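Local structure of alpha-glucosidase YIHQ (Escherichia coli, 5AEG) at residues 97-109 with 217-229. The protein hydrolyses the sulfolipid sulfoquinovosyl diacylglycerol, and simpler sulfoquinovosides, to release sulfoquinovose for sulfoglycolysis. Residues are numbered along the deposited sequence; the frame is centred on the assembly and turned at random.
Sequences ADDQGRLLLELQN and LWEDKATLRFECA
Glu-227 OE1 is gripped by Arg-102 NE through a weak, bent bond of 3.1 Å that is part of a salt bridge, by a water that donates to it while accepting from Arg-102 NH2, and by the hydroxyl of Tyr-194. The pair closes one end of two adjacent antiparallel strands, 103-109 and 221-228, in the N-terminal galactose mutarotase-like β-sandwich domain, away from the active site. The carboxylate of Glu-227 stands nearly perpendicular to the guanidinium, 86° between planes. Arg-102 NH1 turns back to Asp-98 OD2 at 2.9 Å, on the syn side of the carboxylate and within the guanidinium plane, bracing the type I turn 98-101. With Arg-102 replaced by an alanine, Glu-227 would probably lose its salt-bridge partner and Asp-98 would keep only its long contact to Arg-225 within the two segments. Backbone bonds run on, weak from Leu-103 N to Phe-226 O but nearly straight farther along, with Leu-107 N 2.7 Å from Ala-222 O. On one face, Leu-103 CD2 and Leu-105 CD1 approach the Phe-226 ring obliquely; on the other, Leu-104 CD1 lies over the Arg-225 guanidinium, offset toward its rim. Arg-225 NH2 pairs with Asp-198. Gln-108, bent at chi2 (61°), donates nearly straight hydrogen bonds from NE2 to Asn-109 O and Asp-220 OD2, the latter met on its anti side.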
loop_
_atom_site.group_PDB
_atom_site.type_symbol
_atom_site.label_atom_id
_atom_site.label_comp_id
_atom_site.label_asym_id
_atom_site.label_seq_id
_atom_site.Cartn_x
_atom_site.Cartn_y
_atom_site.Cartn_z
ATOM N N ALA A 97 -0.571 -9.630 -29.320
ATOM C CA ALA A 97 -0.532 -8.172 -28.943
ATOM C C ALA A 97 -1.958 -7.706 -28.529
ATOM O O ALA A 97 -2.967 -8.180 -29.066
ATOM C CB ALA A 97 0.016 -7.317 -30.079
ATOM N N ASP A 98 -2.067 -6.857 -27.500
ATOM C CA ASP A 98 -3.377 -6.284 -27.152
ATOM C C ASP A 98 -3.544 -4.959 -27.918
ATOM O O ASP A 98 -2.652 -4.586 -28.745
ATOM C CB ASP A 98 -3.621 -6.210 -25.621
ATOM C CG ASP A 98 -3.003 -4.935 -24.938
ATOM O OD1 ASP A 98 -2.246 -4.180 -25.604
ATOM O OD2 ASP A 98 -3.263 -4.742 -23.714
ATOM N N ASP A 99 -4.646 -4.256 -27.632
ATOM C CA ASP A 99 -4.984 -2.961 -28.305
ATOM C C ASP A 99 -3.796 -1.985 -28.426
ATOM O O ASP A 99 -3.520 -1.443 -29.523
ATOM C CB ASP A 99 -6.135 -2.268 -27.568
ATOM C CG ASP A 99 -7.309 -3.194 -27.326
ATOM O OD1 ASP A 99 -8.025 -3.533 -28.298
ATOM O OD2 ASP A 99 -7.481 -3.613 -26.160
ATOM N N GLN A 100 -3.081 -1.826 -27.299
ATOM C CA GLN A 100 -1.947 -0.905 -27.159
ATOM C C GLN A 100 -0.556 -1.483 -27.485
ATOM O O GLN A 100 0.426 -0.740 -27.378
ATOM C CB GLN A 100 -1.955 -0.308 -25.747
ATOM C CG GLN A 100 -3.096 0.671 -25.484
ATOM C CD GLN A 100 -4.476 0.031 -25.254
ATOM O OE1 GLN A 100 -4.623 -0.942 -24.510
ATOM N NE2 GLN A 100 -5.507 0.612 -25.874
ATOM N N GLY A 101 -0.457 -2.759 -27.921
ATOM C CA GLY A 101 0.872 -3.415 -28.201
ATOM C C GLY A 101 1.544 -4.137 -27.027
ATOM O O GLY A 101 2.769 -4.442 -27.043
ATOM N N ARG A 102 0.758 -4.355 -25.960
ATOM C CA ARG A 102 1.224 -5.160 -24.868
ATOM C C ARG A 102 1.205 -6.609 -25.267
ATOM O O ARG A 102 0.283 -7.085 -25.942
ATOM C CB ARG A 102 0.292 -5.002 -23.666
ATOM C CG ARG A 102 0.027 -3.581 -23.250
ATOM C CD ARG A 102 -0.495 -3.477 -21.802
ATOM N NE ARG A 102 -0.877 -2.077 -21.520
ATOM C CZ ARG A 102 -1.999 -1.459 -21.911
ATOM N NH1 ARG A 102 -2.915 -2.109 -22.579
ATOM N NH2 ARG A 102 -2.243 -0.171 -21.578
ATOM N N LEU A 103 2.187 -7.344 -24.839
ATOM C CA LEU A 103 2.069 -8.775 -24.897
ATOM C C LEU A 103 0.926 -9.282 -24.012
ATOM O O LEU A 103 0.920 -9.004 -22.814
ATOM C CB LEU A 103 3.373 -9.380 -24.572
ATOM C CG LEU A 103 3.350 -10.909 -24.452
ATOM C CD1 LEU A 103 3.023 -11.533 -25.818
ATOM C CD2 LEU A 103 4.576 -11.484 -23.876
ATOM N N LEU A 104 -0.079 -9.973 -24.580
ATOM C CA LEU A 104 -1.202 -10.625 -23.827
ATOM C C LEU A 104 -1.057 -12.158 -23.845
ATOM O O LEU A 104 -0.952 -12.745 -24.970
ATOM C CB LEU A 104 -2.522 -10.212 -24.444
ATOM C CG LEU A 104 -3.847 -10.732 -23.910
ATOM C CD1 LEU A 104 -3.980 -10.268 -22.467
ATOM C CD2 LEU A 104 -5.050 -10.242 -24.734
ATOM N N LEU A 105 -0.906 -12.821 -22.650
ATOM C CA LEU A 105 -0.930 -14.288 -22.542
ATOM C C LEU A 105 -2.213 -14.691 -21.889
ATOM O O LEU A 105 -2.566 -14.195 -20.805
ATOM C CB LEU A 105 0.248 -14.865 -21.758
ATOM C CG LEU A 105 1.669 -14.530 -22.159
ATOM C CD1 LEU A 105 2.623 -15.393 -21.302
ATOM C CD2 LEU A 105 1.925 -14.777 -23.635
ATOM N N GLU A 106 -2.967 -15.568 -22.539
ATOM C CA GLU A 106 -4.269 -15.974 -22.022
ATOM C C GLU A 106 -4.271 -17.489 -21.896
ATOM O O GLU A 106 -4.291 -18.208 -22.917
ATOM C CB GLU A 106 -5.394 -15.532 -22.953
ATOM C CG GLU A 106 -5.671 -14.052 -22.978
ATOM C CD GLU A 106 -6.517 -13.683 -24.190
ATOM O OE1 GLU A 106 -6.042 -13.905 -25.325
ATOM O OE2 GLU A 106 -7.640 -13.219 -24.005
ATOM N N LEU A 107 -4.330 -17.976 -20.654
ATOM C CA LEU A 107 -4.228 -19.394 -20.373
ATOM C C LEU A 107 -5.589 -19.889 -19.951
ATOM O O LEU A 107 -6.231 -19.288 -19.086
ATOM C CB LEU A 107 -3.272 -19.585 -19.235
ATOM C CG LEU A 107 -2.149 -20.524 -19.378
ATOM C CD1 LEU A 107 -1.225 -20.320 -18.162
ATOM C CD2 LEU A 107 -2.712 -21.926 -19.489
ATOM N N GLN A 108 -6.043 -21.012 -20.523
ATOM C CA GLN A 108 -7.275 -21.632 -20.069
ATOM C C GLN A 108 -7.128 -23.162 -19.947
ATOM O O GLN A 108 -6.807 -23.812 -20.921
ATOM C CB GLN A 108 -8.421 -21.203 -21.002
ATOM C CG GLN A 108 -9.800 -21.823 -20.721
ATOM C CD GLN A 108 -10.356 -21.474 -19.323
ATOM O OE1 GLN A 108 -10.753 -20.336 -19.056
ATOM N NE2 GLN A 108 -10.340 -22.452 -18.398
ATOM N N ASN A 109 -7.320 -23.718 -18.746
ATOM C CA ASN A 109 -7.170 -25.130 -18.517
ATOM C C ASN A 109 -8.416 -25.815 -19.161
ATOM O O ASN A 109 -9.479 -25.184 -19.273
ATOM C CB ASN A 109 -7.086 -25.485 -17.049
ATOM C CG ASN A 109 -5.763 -25.085 -16.431
ATOM O OD1 ASN A 109 -4.859 -24.648 -17.126
ATOM N ND2 ASN A 109 -5.646 -25.248 -15.094
ATOM N N LEU A 217 -0.989 -19.932 -9.583
ATOM C CA LEU A 217 -2.321 -19.403 -9.456
ATOM C C LEU A 217 -3.303 -20.489 -8.984
ATOM O O LEU A 217 -3.238 -21.653 -9.433
ATOM C CB LEU A 217 -2.879 -18.818 -10.769
ATOM C CG LEU A 217 -2.166 -17.689 -11.456
ATOM C CD1 LEU A 217 -1.133 -18.216 -12.373
ATOM C CD2 LEU A 217 -3.174 -16.859 -12.209
ATOM N N TRP A 218 -4.233 -20.096 -8.116
ATOM C CA TRP A 218 -5.320 -20.983 -7.693
ATOM C C TRP A 218 -6.536 -20.695 -8.533
ATOM O O TRP A 218 -7.577 -20.223 -8.045
ATOM C CB TRP A 218 -5.615 -20.824 -6.218
ATOM C CG TRP A 218 -4.526 -21.370 -5.389
ATOM C CD1 TRP A 218 -3.295 -21.709 -5.810
ATOM C CD2 TRP A 218 -4.517 -21.519 -3.950
ATOM N NE1 TRP A 218 -2.554 -22.191 -4.770
ATOM C CE2 TRP A 218 -3.272 -22.032 -3.604
ATOM C CE3 TRP A 218 -5.475 -21.332 -2.947
ATOM C CZ2 TRP A 218 -2.937 -22.359 -2.281
ATOM C CZ3 TRP A 218 -5.134 -21.634 -1.616
ATOM C CH2 TRP A 218 -3.891 -22.153 -1.306
ATOM N N GLU A 219 -6.416 -20.921 -9.826
ATOM C CA GLU A 219 -7.533 -20.760 -10.736
ATOM C C GLU A 219 -7.240 -21.636 -11.976
ATOM O O GLU A 219 -6.135 -22.137 -12.144
ATOM C CB GLU A 219 -7.751 -19.313 -11.152
ATOM C CG GLU A 219 -9.190 -18.966 -11.469
ATOM C CD GLU A 219 -9.522 -17.498 -11.447
ATOM O OE1 GLU A 219 -8.747 -16.624 -10.928
ATOM O OE2 GLU A 219 -10.612 -17.193 -11.974
ATOM N N ASP A 220 -8.295 -21.888 -12.741
ATOM C CA ASP A 220 -8.227 -22.621 -13.991
ATOM C C ASP A 220 -7.946 -21.812 -15.190
ATOM O O ASP A 220 -7.818 -22.375 -16.307
ATOM C CB ASP A 220 -9.606 -23.311 -14.183
ATOM C CG ASP A 220 -10.720 -22.285 -14.397
ATOM O OD1 ASP A 220 -11.016 -21.519 -13.463
ATOM O OD2 ASP A 220 -11.210 -22.127 -15.521
ATOM N N LYS A 221 -7.794 -20.487 -15.040
ATOM C CA LYS A 221 -7.451 -19.637 -16.148
ATOM C C LYS A 221 -6.540 -18.541 -15.647
ATOM O O LYS A 221 -6.510 -18.242 -14.442
ATOM C CB LYS A 221 -8.714 -19.035 -16.739
ATOM C CG LYS A 221 -9.425 -17.951 -15.911
ATOM C CD LYS A 221 -10.901 -17.734 -16.298
ATOM C CE LYS A 221 -11.329 -16.272 -16.440
ATOM N NZ LYS A 221 -11.242 -15.395 -15.232
ATOM N N ALA A 222 -5.785 -17.956 -16.553
ATOM C CA ALA A 222 -4.946 -16.798 -16.210
ATOM C C ALA A 222 -4.775 -15.876 -17.375
ATOM O O ALA A 222 -4.623 -16.334 -18.518
ATOM C CB ALA A 222 -3.622 -17.295 -15.757
ATOM N N THR A 223 -4.733 -14.581 -17.100
ATOM C CA THR A 223 -4.423 -13.587 -18.110
ATOM C C THR A 223 -3.288 -12.708 -17.608
ATOM O O THR A 223 -3.447 -12.083 -16.528
ATOM C CB THR A 223 -5.627 -12.700 -18.328
ATOM O OG1 THR A 223 -6.726 -13.512 -18.814
ATOM C CG2 THR A 223 -5.290 -11.634 -19.325
ATOM N N LEU A 224 -2.200 -12.671 -18.364
ATOM C CA LEU A 224 -1.007 -11.893 -18.020
ATOM C C LEU A 224 -0.706 -10.888 -19.143
ATOM O O LEU A 224 -0.798 -11.229 -20.318
ATOM C CB LEU A 224 0.211 -12.806 -17.896
ATOM C CG LEU A 224 0.116 -14.004 -16.975
ATOM C CD1 LEU A 224 -0.527 -15.209 -17.693
ATOM C CD2 LEU A 224 1.482 -14.353 -16.400
ATOM N N ARG A 225 -0.280 -9.695 -18.791
ATOM C CA ARG A 225 0.059 -8.661 -19.781
ATOM C C ARG A 225 1.428 -8.167 -19.477
ATOM O O ARG A 225 1.779 -8.019 -18.304
ATOM C CB ARG A 225 -0.843 -7.471 -19.627
ATOM C CG ARG A 225 -2.215 -7.596 -20.278
ATOM C CD ARG A 225 -3.127 -6.503 -19.679
ATOM N NE ARG A 225 -4.417 -7.058 -19.355
ATOM C CZ ARG A 225 -5.328 -7.316 -20.270
ATOM N NH1 ARG A 225 -5.091 -6.996 -21.530
ATOM N NH2 ARG A 225 -6.458 -7.872 -19.921
ATOM N N PHE A 226 2.206 -7.877 -20.527
ATOM C CA PHE A 226 3.585 -7.370 -20.380
ATOM C C PHE A 226 3.784 -6.155 -21.276
ATOM O O PHE A 226 3.153 -6.037 -22.402
ATOM C CB PHE A 226 4.650 -8.368 -20.767
ATOM C CG PHE A 226 4.585 -9.687 -20.091
ATOM C CD1 PHE A 226 3.558 -10.577 -20.363
ATOM C CD2 PHE A 226 5.594 -10.082 -19.226
ATOM C CE1 PHE A 226 3.535 -11.804 -19.788
ATOM C CE2 PHE A 226 5.588 -11.323 -18.648
ATOM C CZ PHE A 226 4.533 -12.195 -18.929
ATOM N N GLU A 227 4.573 -5.189 -20.799
ATOM C CA GLU A 227 5.097 -4.131 -21.695
ATOM C C GLU A 227 6.505 -3.911 -21.306
ATOM O O GLU A 227 6.863 -4.065 -20.137
ATOM C CB GLU A 227 4.424 -2.813 -21.580
ATOM C CG GLU A 227 3.224 -2.576 -22.382
ATOM C CD GLU A 227 2.697 -1.154 -22.267
ATOM O OE1 GLU A 227 1.989 -0.868 -21.266
ATOM O OE2 GLU A 227 2.866 -0.373 -23.243
ATOM N N CYS A 228 7.315 -3.458 -22.272
ATOM C CA CYS A 228 8.697 -3.095 -22.055
ATOM C C CYS A 228 8.861 -1.579 -22.223
ATOM O O CYS A 228 7.958 -0.873 -22.691
ATOM C CB CYS A 228 9.626 -3.770 -23.069
ATOM S SG CYS A 228 9.584 -5.558 -23.094
ATOM N N ALA A 229 10.015 -1.096 -21.768
ATOM C CA ALA A 229 10.399 0.277 -21.999
ATOM C C ALA A 229 11.895 0.450 -21.888
ATOM O O ALA A 229 12.620 -0.426 -21.414
ATOM C CB ALA A 229 9.580 1.255 -21.101
HETATM O O HOH W 1 0.244 1.075 -20.876
HETATM O O HOH W 2 -7.208 -16.670 -19.899
#